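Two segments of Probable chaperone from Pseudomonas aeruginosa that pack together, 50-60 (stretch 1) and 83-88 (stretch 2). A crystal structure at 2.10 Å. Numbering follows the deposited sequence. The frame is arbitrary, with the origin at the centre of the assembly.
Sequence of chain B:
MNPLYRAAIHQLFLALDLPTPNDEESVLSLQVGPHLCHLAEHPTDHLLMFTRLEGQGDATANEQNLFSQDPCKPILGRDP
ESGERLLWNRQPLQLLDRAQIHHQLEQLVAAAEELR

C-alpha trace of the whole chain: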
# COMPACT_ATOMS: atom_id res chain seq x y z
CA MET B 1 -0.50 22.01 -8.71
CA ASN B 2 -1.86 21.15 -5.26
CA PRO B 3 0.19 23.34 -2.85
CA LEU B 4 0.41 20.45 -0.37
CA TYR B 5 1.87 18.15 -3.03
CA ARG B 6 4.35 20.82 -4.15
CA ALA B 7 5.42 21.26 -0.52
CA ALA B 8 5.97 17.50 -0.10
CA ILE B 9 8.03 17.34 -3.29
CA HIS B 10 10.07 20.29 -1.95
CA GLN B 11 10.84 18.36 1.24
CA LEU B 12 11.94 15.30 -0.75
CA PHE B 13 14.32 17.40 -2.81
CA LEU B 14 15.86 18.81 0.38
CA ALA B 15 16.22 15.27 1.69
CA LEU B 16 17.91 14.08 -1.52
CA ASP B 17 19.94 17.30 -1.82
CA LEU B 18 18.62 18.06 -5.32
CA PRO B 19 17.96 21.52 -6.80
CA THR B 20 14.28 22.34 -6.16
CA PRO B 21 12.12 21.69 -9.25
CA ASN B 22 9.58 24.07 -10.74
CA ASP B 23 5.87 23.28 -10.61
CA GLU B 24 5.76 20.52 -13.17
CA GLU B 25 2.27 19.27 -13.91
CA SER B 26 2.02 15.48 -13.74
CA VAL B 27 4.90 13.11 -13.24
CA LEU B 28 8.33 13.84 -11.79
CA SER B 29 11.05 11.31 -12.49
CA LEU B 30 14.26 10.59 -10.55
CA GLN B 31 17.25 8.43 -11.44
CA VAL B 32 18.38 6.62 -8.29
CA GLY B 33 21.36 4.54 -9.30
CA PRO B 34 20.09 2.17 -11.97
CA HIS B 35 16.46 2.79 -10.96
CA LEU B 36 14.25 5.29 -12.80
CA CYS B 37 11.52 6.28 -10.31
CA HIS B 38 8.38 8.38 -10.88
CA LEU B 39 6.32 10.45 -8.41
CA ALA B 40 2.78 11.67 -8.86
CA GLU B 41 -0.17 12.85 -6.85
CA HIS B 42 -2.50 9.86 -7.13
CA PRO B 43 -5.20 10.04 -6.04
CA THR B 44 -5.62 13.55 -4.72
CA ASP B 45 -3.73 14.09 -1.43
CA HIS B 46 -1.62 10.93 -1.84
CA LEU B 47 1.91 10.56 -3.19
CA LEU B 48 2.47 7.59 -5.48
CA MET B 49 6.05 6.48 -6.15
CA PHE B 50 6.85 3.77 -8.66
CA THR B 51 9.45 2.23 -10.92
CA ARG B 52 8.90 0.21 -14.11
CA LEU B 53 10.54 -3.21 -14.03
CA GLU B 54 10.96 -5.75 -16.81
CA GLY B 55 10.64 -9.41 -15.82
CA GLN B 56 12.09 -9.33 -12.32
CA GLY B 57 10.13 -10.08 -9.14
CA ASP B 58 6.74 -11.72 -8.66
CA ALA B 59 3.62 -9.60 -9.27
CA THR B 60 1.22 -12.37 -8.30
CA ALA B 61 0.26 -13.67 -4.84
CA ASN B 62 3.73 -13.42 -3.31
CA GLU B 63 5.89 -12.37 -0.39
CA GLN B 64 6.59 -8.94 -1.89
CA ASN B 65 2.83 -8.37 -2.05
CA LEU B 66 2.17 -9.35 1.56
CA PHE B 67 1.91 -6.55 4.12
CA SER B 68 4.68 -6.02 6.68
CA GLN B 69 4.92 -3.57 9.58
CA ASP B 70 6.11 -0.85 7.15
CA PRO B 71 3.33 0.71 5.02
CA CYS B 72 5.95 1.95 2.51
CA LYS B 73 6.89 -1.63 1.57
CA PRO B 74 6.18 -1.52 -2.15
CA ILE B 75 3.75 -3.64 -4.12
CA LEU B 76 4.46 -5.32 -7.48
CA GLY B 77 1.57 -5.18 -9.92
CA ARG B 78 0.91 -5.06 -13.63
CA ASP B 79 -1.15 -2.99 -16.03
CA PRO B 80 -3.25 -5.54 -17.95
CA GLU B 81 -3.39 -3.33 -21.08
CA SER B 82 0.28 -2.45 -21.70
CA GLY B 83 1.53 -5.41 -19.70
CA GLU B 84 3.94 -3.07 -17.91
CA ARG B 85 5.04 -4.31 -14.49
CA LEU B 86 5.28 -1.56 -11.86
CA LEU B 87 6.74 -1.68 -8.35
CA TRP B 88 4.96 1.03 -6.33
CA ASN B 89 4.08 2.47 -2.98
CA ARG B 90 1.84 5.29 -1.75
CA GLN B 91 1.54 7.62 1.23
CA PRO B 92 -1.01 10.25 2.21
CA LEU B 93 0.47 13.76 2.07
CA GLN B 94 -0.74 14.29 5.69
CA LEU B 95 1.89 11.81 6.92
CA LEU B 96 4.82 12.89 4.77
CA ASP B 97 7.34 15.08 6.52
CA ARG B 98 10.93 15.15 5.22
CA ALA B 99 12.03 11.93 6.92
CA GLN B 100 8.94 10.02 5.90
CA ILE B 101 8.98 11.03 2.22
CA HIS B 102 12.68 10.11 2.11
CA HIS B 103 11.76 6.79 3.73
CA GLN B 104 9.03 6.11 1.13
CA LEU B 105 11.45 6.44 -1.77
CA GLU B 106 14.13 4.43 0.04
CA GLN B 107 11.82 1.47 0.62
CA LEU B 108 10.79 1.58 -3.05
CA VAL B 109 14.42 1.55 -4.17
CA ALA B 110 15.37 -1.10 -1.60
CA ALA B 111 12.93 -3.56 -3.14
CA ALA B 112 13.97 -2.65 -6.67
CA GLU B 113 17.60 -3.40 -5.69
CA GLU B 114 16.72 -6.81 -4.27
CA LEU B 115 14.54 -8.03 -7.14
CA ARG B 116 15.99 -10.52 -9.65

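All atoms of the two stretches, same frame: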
# COMPACT_ATOMS: atom_id res chain seq x y z
N PHE B 50 6.75 5.07 -8.00
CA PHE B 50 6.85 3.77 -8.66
C PHE B 50 8.01 3.68 -9.62
O PHE B 50 8.56 4.70 -10.05
CB PHE B 50 5.54 3.40 -9.37
CG PHE B 50 5.11 4.39 -10.43
CD1 PHE B 50 5.35 4.14 -11.77
CD2 PHE B 50 4.45 5.57 -10.08
CE1 PHE B 50 4.95 5.06 -12.75
CE2 PHE B 50 4.04 6.49 -11.05
CZ PHE B 50 4.30 6.23 -12.38
N THR B 51 8.39 2.45 -9.96
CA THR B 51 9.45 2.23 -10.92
C THR B 51 9.02 1.08 -11.84
O THR B 51 8.42 0.09 -11.39
CB THR B 51 10.79 1.95 -10.19
OG1 THR B 51 11.86 1.80 -11.13
CG2 THR B 51 10.69 0.72 -9.31
N ARG B 52 9.28 1.24 -13.13
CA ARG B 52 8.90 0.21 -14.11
C ARG B 52 9.98 -0.85 -14.16
O ARG B 52 11.16 -0.54 -14.35
CB ARG B 52 8.71 0.85 -15.49
CG ARG B 52 8.36 -0.12 -16.61
CD ARG B 52 9.55 -0.38 -17.53
NE ARG B 52 9.20 -1.20 -18.69
CZ ARG B 52 10.08 -1.60 -19.61
NH1 ARG B 52 11.37 -1.28 -19.50
NH2 ARG B 52 9.68 -2.35 -20.63
N LEU B 53 9.59 -2.10 -13.94
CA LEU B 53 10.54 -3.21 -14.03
C LEU B 53 10.36 -3.89 -15.38
O LEU B 53 9.51 -3.50 -16.18
CB LEU B 53 10.28 -4.21 -12.90
CG LEU B 53 10.29 -3.63 -11.48
CD1 LEU B 53 9.95 -4.71 -10.47
CD2 LEU B 53 11.64 -3.00 -11.15
N GLU B 54 11.18 -4.90 -15.64
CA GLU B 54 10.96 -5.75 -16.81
C GLU B 54 10.33 -7.07 -16.38
O GLU B 54 9.10 -7.15 -16.24
CB GLU B 54 12.26 -5.93 -17.62
CG GLU B 54 12.65 -4.65 -18.38
CD GLU B 54 13.98 -4.74 -19.13
OE1 GLU B 54 14.39 -5.87 -19.50
OE2 GLU B 54 14.60 -3.68 -19.36
N GLY B 55 11.16 -8.08 -16.14
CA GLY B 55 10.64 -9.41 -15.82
C GLY B 55 10.93 -9.83 -14.39
O GLY B 55 10.47 -10.88 -13.92
N GLN B 56 11.67 -8.99 -13.67
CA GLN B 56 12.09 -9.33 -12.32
C GLN B 56 10.94 -9.31 -11.29
O GLN B 56 9.89 -8.69 -11.52
CB GLN B 56 13.28 -8.45 -11.87
CG GLN B 56 13.05 -6.95 -11.94
CD GLN B 56 13.39 -6.34 -13.29
OE1 GLN B 56 12.73 -6.61 -14.29
NE2 GLN B 56 14.43 -5.50 -13.32
N GLY B 57 11.13 -10.02 -10.19
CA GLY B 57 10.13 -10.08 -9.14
C GLY B 57 8.90 -10.92 -9.47
O GLY B 57 8.81 -11.58 -10.52
N ASP B 58 7.94 -10.89 -8.55
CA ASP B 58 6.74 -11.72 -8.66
C ASP B 58 5.54 -10.83 -8.39
O ASP B 58 5.30 -10.44 -7.24
CB ASP B 58 6.83 -12.85 -7.61
CG ASP B 58 5.70 -13.86 -7.72
OD1 ASP B 58 4.70 -13.60 -8.43
OD2 ASP B 58 5.82 -14.91 -7.05
N ALA B 59 4.77 -10.50 -9.42
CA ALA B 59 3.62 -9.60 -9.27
C ALA B 59 2.34 -10.31 -8.86
O ALA B 59 1.29 -9.69 -8.77
CB ALA B 59 3.39 -8.80 -10.54
N THR B 60 2.42 -11.61 -8.62
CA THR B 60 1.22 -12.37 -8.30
C THR B 60 1.01 -12.41 -6.78
O THR B 60 1.41 -11.48 -6.06
CB THR B 60 1.25 -13.81 -8.92
OG1 THR B 60 2.13 -14.65 -8.17
CG2 THR B 60 1.77 -13.75 -10.34
N GLY B 83 0.73 -4.32 -20.24
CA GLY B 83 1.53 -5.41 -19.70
C GLY B 83 2.69 -4.93 -18.85
O GLY B 83 3.47 -5.74 -18.34
N GLU B 84 2.81 -3.61 -18.67
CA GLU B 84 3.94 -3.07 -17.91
C GLU B 84 3.85 -3.42 -16.43
O GLU B 84 2.80 -3.25 -15.80
CB GLU B 84 4.03 -1.54 -18.08
CG GLU B 84 4.32 -1.11 -19.50
CD GLU B 84 5.80 -1.13 -19.83
OE1 GLU B 84 6.21 -0.25 -20.61
OE2 GLU B 84 6.54 -2.00 -19.32
N ARG B 85 4.96 -3.92 -15.89
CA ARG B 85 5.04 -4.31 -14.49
C ARG B 85 5.63 -3.17 -13.67
O ARG B 85 6.71 -2.66 -13.98
CB ARG B 85 5.86 -5.60 -14.37
CG ARG B 85 5.21 -6.76 -15.18
CD ARG B 85 6.04 -8.03 -15.26
NE ARG B 85 6.10 -8.79 -14.00
CZ ARG B 85 7.09 -8.71 -13.12
NH1 ARG B 85 8.12 -7.89 -13.32
NH2 ARG B 85 7.07 -9.45 -12.01
N LEU B 86 4.90 -2.75 -12.63
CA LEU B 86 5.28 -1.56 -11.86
C LEU B 86 5.39 -1.90 -10.38
O LEU B 86 4.46 -2.48 -9.79
CB LEU B 86 4.25 -0.44 -12.06
CG LEU B 86 3.91 0.04 -13.47
CD1 LEU B 86 2.90 1.18 -13.42
CD2 LEU B 86 5.16 0.48 -14.23
N LEU B 87 6.53 -1.56 -9.79
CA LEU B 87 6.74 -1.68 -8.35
C LEU B 87 6.39 -0.31 -7.76
O LEU B 87 6.90 0.70 -8.22
CB LEU B 87 8.21 -2.01 -8.08
CG LEU B 87 8.67 -2.26 -6.65
CD1 LEU B 87 8.10 -3.58 -6.19
CD2 LEU B 87 10.20 -2.29 -6.58
N TRP B 88 5.50 -0.26 -6.76
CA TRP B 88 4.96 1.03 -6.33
C TRP B 88 4.64 1.07 -4.86
O TRP B 88 4.38 0.03 -4.23
CB TRP B 88 3.68 1.37 -7.10
CG TRP B 88 2.56 0.38 -6.88
CD1 TRP B 88 2.38 -0.81 -7.53
CD2 TRP B 88 1.48 0.48 -5.93
NE1 TRP B 88 1.25 -1.45 -7.06
CE2 TRP B 88 0.68 -0.67 -6.08
CE3 TRP B 88 1.11 1.45 -4.98
CZ2 TRP B 88 -0.47 -0.89 -5.31
CZ3 TRP B 88 -0.03 1.23 -4.22
CH2 TRP B 88 -0.81 0.06 -4.39
O HOH W 1 7.08 -3.96 -17.54

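Residues 50-53 and 85-88 run as neighbouring antiparallel β-strands, their directions 150° apart, and together the two stretches bury 648 Å² of surface. The ladder is anchored at the T51-L87 pair, where each backbone amide is satisfied by the other residue's carbonyl: T51 N donates to L87 O at 2.9 Å, and L87 N returns the bond to T51 O at 3.0 Å. Two residues along, L53 N donates to R85 O, also at 2.9 Å. The reciprocal groups do not meet directly. Instead, water 1 accepts from R85 N (2.7 Å) and donates to L53 O (2.8 Å), bridging the two.

The same water spends its second proton on the carboxylate of E84, 2.7 Å from OE2. That oxygen also receives R52 NE at 2.8 Å in a nearly linear, charge-assisted bond, and R52 NH2 adds a weak one at 3.4 Å. The carboxylate oxygen thus lies at the edge of the R52 guanidinium, near its plane.

R85 is the most heavily covered residue of the contact. Its guanidinium reaches to the backbone of E54 and Q56 and satisfies their carbonyls: NH1 donates to E54 O (3.2 Å) and to Q56 O (2.6 Å), while NH2 shares Q56 O at 3.0 Å. Stretch 1 also braces itself, with E54 N donating to Q56 OE1 at 2.7 Å, and further on D58 OD1 accepts from both T60 N (3.0 Å) and T60 OG1 (2.8 Å).

Apolar contacts form on both faces of the sheet. On one, F50 CB packs against W88 CB at 3.6 Å, and F50 CD1 lies 4.2 Å from L86 CD1. On the other, L87 CB meets T51 CG2 at 3.9 Å and L53 CD1 at 4.0 Å. T51 OG1 and W88 NE1 find their hydrogen-bonding partners elsewhere in the structure.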